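Local structure of SusD superfamily protein (Bacteroides fragilis, 3L22) at residues 174-179 and 208-213; 223-228 and 332-337. The protein probably binds glycans at the outer membrane as a SusD-family lipoprotein, and binds zinc ions. All blocks are in the same frame, centred on the assembly; numbering follows the deposited sequence.

Contact 1 (174-179 and 208-213); sequences HILSDL and MRVYMA. With ZN (zinc ion), chain H; EDO (1,2-ethanediol), chain Z.
L176 lodges against V210 and Y211 where helices 168-178 and 200-213 pack as an antiparallel pair, a worked example of how the TPR-like helical bundle of SusD proteins is built. Their short axes run at 156° to each other and come within 10.5 Å, a spacing bridged by apolar side chains; no hydrogen bond joins the two segments. The tight part is apolar. V210 meets two residues of the facing helix, I175 and L176: with CG1 anti to the backbone N (chi1 167°), its two methyls diverge toward different partners. CG2 of V210 meets CG2 of I175 at 3.7 Å, while CG1 of V210 lies 3.8 Å from CD2 of L176. Y129 of helix 113-131 backs I175 within the bundle. L176 also uses its two branches differently toward the tyrosine. CD2 of L176 stands over one face of the Y211 ring in a CH-pi contact, 4.1 Å from the centroid and 20° off the normal, whereas CD1 reaches CE1 of Y211 at 3.7 Å. Toward solvent the packing gives way to polar groups. Both L176 and Y211 are partly exposed here, and a 1,2-ethanediol, probably from the crystallisation liquor, donates from its O2 to the carbonyl O of L176 at 2.7 Å. K207 NZ bonds to the same diol and to the carbonyl O of L179. On the side of helix 168-178 turned from V210, H174 takes no part in the interface. A salt bridge from R124 holds D178 through OD1; OD2 of D178 accepts H174 NE2 at 2.7 Å from above the carboxylate plane. The other ring nitrogen of this histidine, H174 ND1, binds a zinc ion at 2.2 Å.

Contact 2 (223-228 and 332-337); sequences AGELVT and LDLAEC. With EDO (1,2-ethanediol), chain T; EDO (1,2-ethanediol), chain B.
L334 reaches from helix 327-339 to G224 and E225 of segment 223-228 and divides its two methyls between backbone and side chain there. CD1 of L334 lies 4.1 Å from the carbonyl O of G224, and CD2 of L334 is equally far from CG of E225. Because G224 carries no side chain, the two backbones can draw close, with the CA atoms of G224 and L334 6.7 Å apart. This is loose van der Waals packing: nothing polar joins the two segments directly.

The next shell fixes E225. Its CG lies beside the backbone N (chi1 -75°), and from there the chain extends past the leucine, so that the methylene rather than the carboxylate touches L334. OE2 of E225 is hydrogen-bonded to Y338 OH, just past the segment 332-337. A 1,2-ethanediol, probably from the crystallisation liquor, also approaches E225 OE2, at a distance too short to be trusted in detail.

Farther out, C337 packs on W217, A220 and I221, tying helix 327-339 to earlier turns of helix 217-225. L351 of helix 345-359 touches L334, and helix 374-388 packs on L332, A335 and E336.

No helix is shared by the touching pairs, yet the segments of contact 1 and contact 2 touch, with centres 14 Å apart. Helix 200-213 links them: V210 and the ring of Y211 take part in contact 1, while M208 and M212, both selenomethionine, rest on D333, E336 and C337 of contact 2. It is also followed in the chain by helix 217-225. Contact 1 is partly buried and buries the larger area, through branched aliphatic groups and a tyrosine face. Contact 2 is smaller but buried, with E225 exposed at its margin, and relies on a glycine instead of an aromatic ring.

Contact 1 (174-179 and 208-213)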
loop_
_atom_site.group_PDB
_atom_site.type_symbol
_atom_site.label_atom_id
_atom_site.label_comp_id
_atom_site.label_asym_id
_atom_site.label_seq_id
_atom_site.Cartn_x
_atom_site.Cartn_y
_atom_site.Cartn_z
ATOM N N HIS A 174 13.101 -6.416 10.278
ATOM C CA HIS A 174 13.486 -5.054 10.639
ATOM C C HIS A 174 12.241 -4.127 10.713
ATOM O O HIS A 174 12.114 -3.311 11.630
ATOM C CB HIS A 174 14.524 -4.424 9.709
ATOM C CG HIS A 174 14.669 -2.982 10.003
ATOM N ND1 HIS A 174 15.374 -2.547 11.089
ATOM C CD2 HIS A 174 14.020 -1.897 9.517
ATOM C CE1 HIS A 174 15.214 -1.245 11.234
ATOM N NE2 HIS A 174 14.373 -0.830 10.298
ATOM N N ILE A 175 11.330 -4.281 9.775
ATOM C CA ILE A 175 10.052 -3.554 9.803
ATOM C C ILE A 175 9.371 -3.778 11.142
ATOM O O ILE A 175 8.919 -2.826 11.758
ATOM C CB ILE A 175 9.129 -3.955 8.636
ATOM C CG1 ILE A 175 9.711 -3.426 7.318
ATOM C CG2 ILE A 175 7.695 -3.419 8.838
ATOM C CD1 ILE A 175 9.137 -4.068 6.028
ATOM N N LEU A 176 9.370 -5.020 11.639
ATOM C CA LEU A 176 8.747 -5.293 12.924
ATOM C C LEU A 176 9.486 -4.569 14.047
ATOM O O LEU A 176 8.835 -4.101 14.999
ATOM C CB LEU A 176 8.660 -6.794 13.202
ATOM C CG LEU A 176 7.749 -7.605 12.296
ATOM C CD1 LEU A 176 7.964 -9.110 12.596
ATOM C CD2 LEU A 176 6.300 -7.186 12.451
ATOM N N SER A 177 10.817 -4.475 13.953
ATOM C CA SER A 177 11.567 -3.673 14.923
ATOM C C SER A 177 11.188 -2.178 14.916
ATOM O O SER A 177 11.041 -1.572 15.968
ATOM C CB SER A 177 13.065 -3.794 14.695
ATOM O OG SER A 177 13.490 -5.096 14.946
ATOM N N ASP A 178 10.999 -1.615 13.732
ATOM C CA ASP A 178 10.592 -0.214 13.622
ATOM C C ASP A 178 9.160 0.010 14.119
ATOM O O ASP A 178 8.767 1.150 14.343
ATOM C CB ASP A 178 10.744 0.290 12.176
ATOM C CG ASP A 178 12.165 0.749 11.835
ATOM O OD1 ASP A 178 13.054 0.913 12.710
ATOM O OD2 ASP A 178 12.419 0.994 10.642
ATOM N N LEU A 179 8.378 -1.058 14.262
ATOM C CA LEU A 179 7.005 -0.962 14.741
ATOM C C LEU A 179 6.855 -1.549 16.151
ATOM O O LEU A 179 5.729 -1.748 16.639
ATOM C CB LEU A 179 6.086 -1.695 13.766
ATOM C CG LEU A 179 6.066 -1.145 12.331
ATOM C CD1 LEU A 179 5.206 -2.080 11.489
ATOM C CD2 LEU A 179 5.522 0.288 12.272
HETATM N N MSE A 208 0.059 -5.818 10.964
HETATM C CA MSE A 208 -0.803 -6.870 10.488
HETATM C C MSE A 208 -0.449 -7.321 9.074
HETATM O O MSE A 208 -0.376 -8.522 8.832
HETATM C CB MSE A 208 -2.268 -6.492 10.550
HETATM C CG MSE A 208 -3.151 -7.591 9.980
HETATM SE SE MSE A 208 -5.047 -7.482 10.446
HETATM C CE MSE A 208 -5.228 -5.810 9.971
ATOM N N ARG A 209 -0.241 -6.378 8.154
ATOM C CA ARG A 209 0.144 -6.735 6.804
ATOM C C ARG A 209 1.423 -7.552 6.760
ATOM O O ARG A 209 1.519 -8.516 5.998
ATOM C CB ARG A 209 0.311 -5.495 5.917
ATOM C CG ARG A 209 -1.000 -4.817 5.563
ATOM C CD ARG A 209 -0.788 -4.006 4.290
ATOM N NE ARG A 209 -1.867 -3.136 3.860
ATOM C CZ ARG A 209 -1.802 -2.343 2.801
ATOM N NH1 ARG A 209 -0.703 -2.315 2.032
ATOM N NH2 ARG A 209 -2.837 -1.591 2.482
ATOM N N VAL A 210 2.400 -7.164 7.562
ATOM C CA VAL A 210 3.650 -7.864 7.595
ATOM C C VAL A 210 3.437 -9.288 8.103
ATOM O O VAL A 210 3.908 -10.237 7.502
ATOM C CB VAL A 210 4.698 -7.113 8.445
ATOM C CG1 VAL A 210 5.910 -7.993 8.760
ATOM C CG2 VAL A 210 5.125 -5.833 7.711
ATOM N N TYR A 211 2.745 -9.441 9.227
ATOM C CA TYR A 211 2.527 -10.775 9.753
ATOM C C TYR A 211 1.716 -11.649 8.802
ATOM O O TYR A 211 2.011 -12.833 8.667
ATOM C CB TYR A 211 1.915 -10.738 11.151
ATOM C CG TYR A 211 2.888 -10.452 12.293
ATOM C CD1 TYR A 211 4.081 -11.166 12.429
ATOM C CD2 TYR A 211 2.592 -9.495 13.270
ATOM C CE1 TYR A 211 4.943 -10.947 13.508
ATOM C CE2 TYR A 211 3.452 -9.281 14.349
ATOM C CZ TYR A 211 4.625 -9.985 14.448
ATOM O OH TYR A 211 5.477 -9.805 15.516
HETATM N N MSE A 212 0.750 -11.090 8.086
HETATM C CA MSE A 212 0.038 -11.897 7.071
HETATM C C MSE A 212 0.963 -12.403 5.974
HETATM O O MSE A 212 0.836 -13.558 5.535
HETATM C CB MSE A 212 -1.122 -11.120 6.457
HETATM C CG MSE A 212 -2.221 -10.908 7.438
HETATM SE SE MSE A 212 -3.618 -9.761 6.689
HETATM C CE MSE A 212 -4.479 -10.929 5.588
ATOM N N ALA A 213 1.908 -11.563 5.552
ATOM C CA ALA A 213 2.866 -11.947 4.501
ATOM C C ALA A 213 3.746 -13.127 4.976
ATOM O O ALA A 213 4.354 -13.835 4.157
ATOM C CB ALA A 213 3.746 -10.705 4.081
HETATM ZN ZN ZN H . 16.613 -3.686 12.451
HETATM C C1 EDO Z . 6.269 -6.903 17.863
HETATM O O1 EDO Z . 5.059 -6.231 18.184
HETATM C C2 EDO Z . 7.037 -6.368 16.681
HETATM O O2 EDO Z . 6.576 -5.138 16.150
HETATM O O HOH W 1 16.608 -2.177 14.081
#

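Contact 2 (223-228 and 332-337)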
loop_
_atom_site.group_PDB
_atom_site.type_symbol
_atom_site.label_atom_id
_atom_site.label_comp_id
_atom_site.label_asym_id
_atom_site.label_seq_id
_atom_site.Cartn_x
_atom_site.Cartn_y
_atom_site.Cartn_z
ATOM N N ALA A 223 -2.383 -7.752 16.291
ATOM C CA ALA A 223 -2.146 -6.390 15.807
ATOM C C ALA A 223 -3.421 -5.731 15.323
ATOM O O ALA A 223 -3.733 -4.618 15.730
ATOM C CB ALA A 223 -1.108 -6.382 14.640
ATOM N N GLY A 224 -4.151 -6.402 14.427
ATOM C CA GLY A 224 -5.317 -5.785 13.811
ATOM C C GLY A 224 -6.478 -5.553 14.758
ATOM O O GLY A 224 -7.237 -4.620 14.559
ATOM N N GLU A 225 -6.617 -6.403 15.787
ATOM C CA GLU A 225 -7.663 -6.210 16.797
ATOM C C GLU A 225 -7.384 -5.026 17.707
ATOM O O GLU A 225 -8.300 -4.561 18.327
ATOM C CB GLU A 225 -7.982 -7.496 17.578
ATOM C CG GLU A 225 -8.794 -8.421 16.666
ATOM C CD GLU A 225 -9.210 -9.704 17.243
ATOM O OE1 GLU A 225 -8.720 -10.067 18.335
ATOM O OE2 GLU A 225 -10.049 -10.364 16.568
ATOM N N LEU A 226 -6.159 -4.488 17.705
ATOM C CA LEU A 226 -5.874 -3.233 18.386
ATOM C C LEU A 226 -6.426 -1.982 17.674
ATOM O O LEU A 226 -6.454 -0.939 18.279
ATOM C CB LEU A 226 -4.369 -3.090 18.656
ATOM C CG LEU A 226 -3.790 -4.098 19.651
ATOM C CD1 LEU A 226 -2.242 -3.990 19.646
ATOM C CD2 LEU A 226 -4.342 -3.910 21.096
ATOM N N VAL A 227 -6.864 -2.094 16.419
ATOM C CA VAL A 227 -7.384 -0.959 15.646
ATOM C C VAL A 227 -8.813 -0.720 16.101
ATOM O O VAL A 227 -9.712 -1.457 15.706
ATOM C CB VAL A 227 -7.345 -1.250 14.125
ATOM C CG1 VAL A 227 -8.087 -0.155 13.288
ATOM C CG2 VAL A 227 -5.898 -1.474 13.666
ATOM N N THR A 228 -9.028 0.286 16.936
ATOM C CA THR A 228 -10.348 0.546 17.505
ATOM C C THR A 228 -10.749 1.993 17.216
ATOM O O THR A 228 -9.911 2.842 16.900
ATOM C CB THR A 228 -10.343 0.343 19.037
ATOM O OG1 THR A 228 -9.379 1.236 19.587
ATOM C CG2 THR A 228 -9.978 -1.138 19.437
ATOM N N LEU A 332 -11.453 -6.958 6.472
ATOM C CA LEU A 332 -11.202 -7.988 5.498
ATOM C C LEU A 332 -9.860 -8.680 5.724
ATOM O O LEU A 332 -9.758 -9.860 5.469
ATOM C CB LEU A 332 -11.309 -7.444 4.061
ATOM C CG LEU A 332 -12.682 -7.043 3.531
ATOM C CD1 LEU A 332 -12.569 -6.529 2.085
ATOM C CD2 LEU A 332 -13.726 -8.179 3.653
ATOM N N ASP A 333 -8.841 -7.965 6.199
ATOM C CA ASP A 333 -7.566 -8.591 6.569
ATOM C C ASP A 333 -7.807 -9.570 7.745
ATOM O O ASP A 333 -7.356 -10.724 7.710
ATOM C CB ASP A 333 -6.489 -7.560 6.995
ATOM C CG ASP A 333 -5.886 -6.724 5.804
ATOM O OD1 ASP A 333 -6.095 -7.068 4.650
ATOM O OD2 ASP A 333 -5.219 -5.674 6.086
ATOM N N LEU A 334 -8.491 -9.087 8.791
ATOM C CA LEU A 334 -8.885 -9.956 9.917
ATOM C C LEU A 334 -9.705 -11.155 9.451
ATOM O O LEU A 334 -9.475 -12.271 9.895
ATOM C CB LEU A 334 -9.630 -9.171 11.010
ATOM C CG LEU A 334 -8.761 -8.257 11.879
ATOM C CD1 LEU A 334 -9.651 -7.339 12.770
ATOM C CD2 LEU A 334 -7.779 -9.072 12.727
ATOM N N ALA A 335 -10.628 -10.946 8.515
ATOM C CA ALA A 335 -11.405 -12.074 7.967
ATOM C C ALA A 335 -10.447 -13.108 7.380
ATOM O O ALA A 335 -10.606 -14.291 7.650
ATOM C CB ALA A 335 -12.368 -11.589 6.888
ATOM N N GLU A 336 -9.441 -12.657 6.588
ATOM C CA GLU A 336 -8.500 -13.595 5.974
ATOM C C GLU A 336 -7.725 -14.334 7.060
ATOM O O GLU A 336 -7.548 -15.547 6.975
ATOM C CB GLU A 336 -7.564 -12.902 4.966
ATOM C CG GLU A 336 -6.466 -13.813 4.408
ATOM C CD GLU A 336 -5.619 -13.132 3.351
ATOM O OE1 GLU A 336 -5.867 -11.926 3.079
ATOM O OE2 GLU A 336 -4.683 -13.794 2.810
ATOM N N CYS A 337 -7.249 -13.620 8.079
ATOM C CA CYS A 337 -6.512 -14.263 9.170
ATOM C C CYS A 337 -7.336 -15.343 9.862
ATOM O O CYS A 337 -6.870 -16.468 10.067
ATOM C CB CYS A 337 -6.079 -13.249 10.207
ATOM S SG CYS A 337 -4.917 -12.057 9.546
HETATM C C1 EDO T . -12.918 -10.199 15.101
HETATM O O1 EDO T . -11.894 -9.260 15.431
HETATM C C2 EDO T . -14.175 -10.148 15.967
HETATM O O2 EDO T . -13.815 -10.483 17.311
HETATM C C1 EDO B . -3.187 -6.392 2.803
HETATM O O1 EDO B . -4.342 -5.592 2.678
HETATM C C2 EDO B . -2.121 -6.085 1.738
HETATM O O2 EDO B . -1.111 -7.122 1.949
#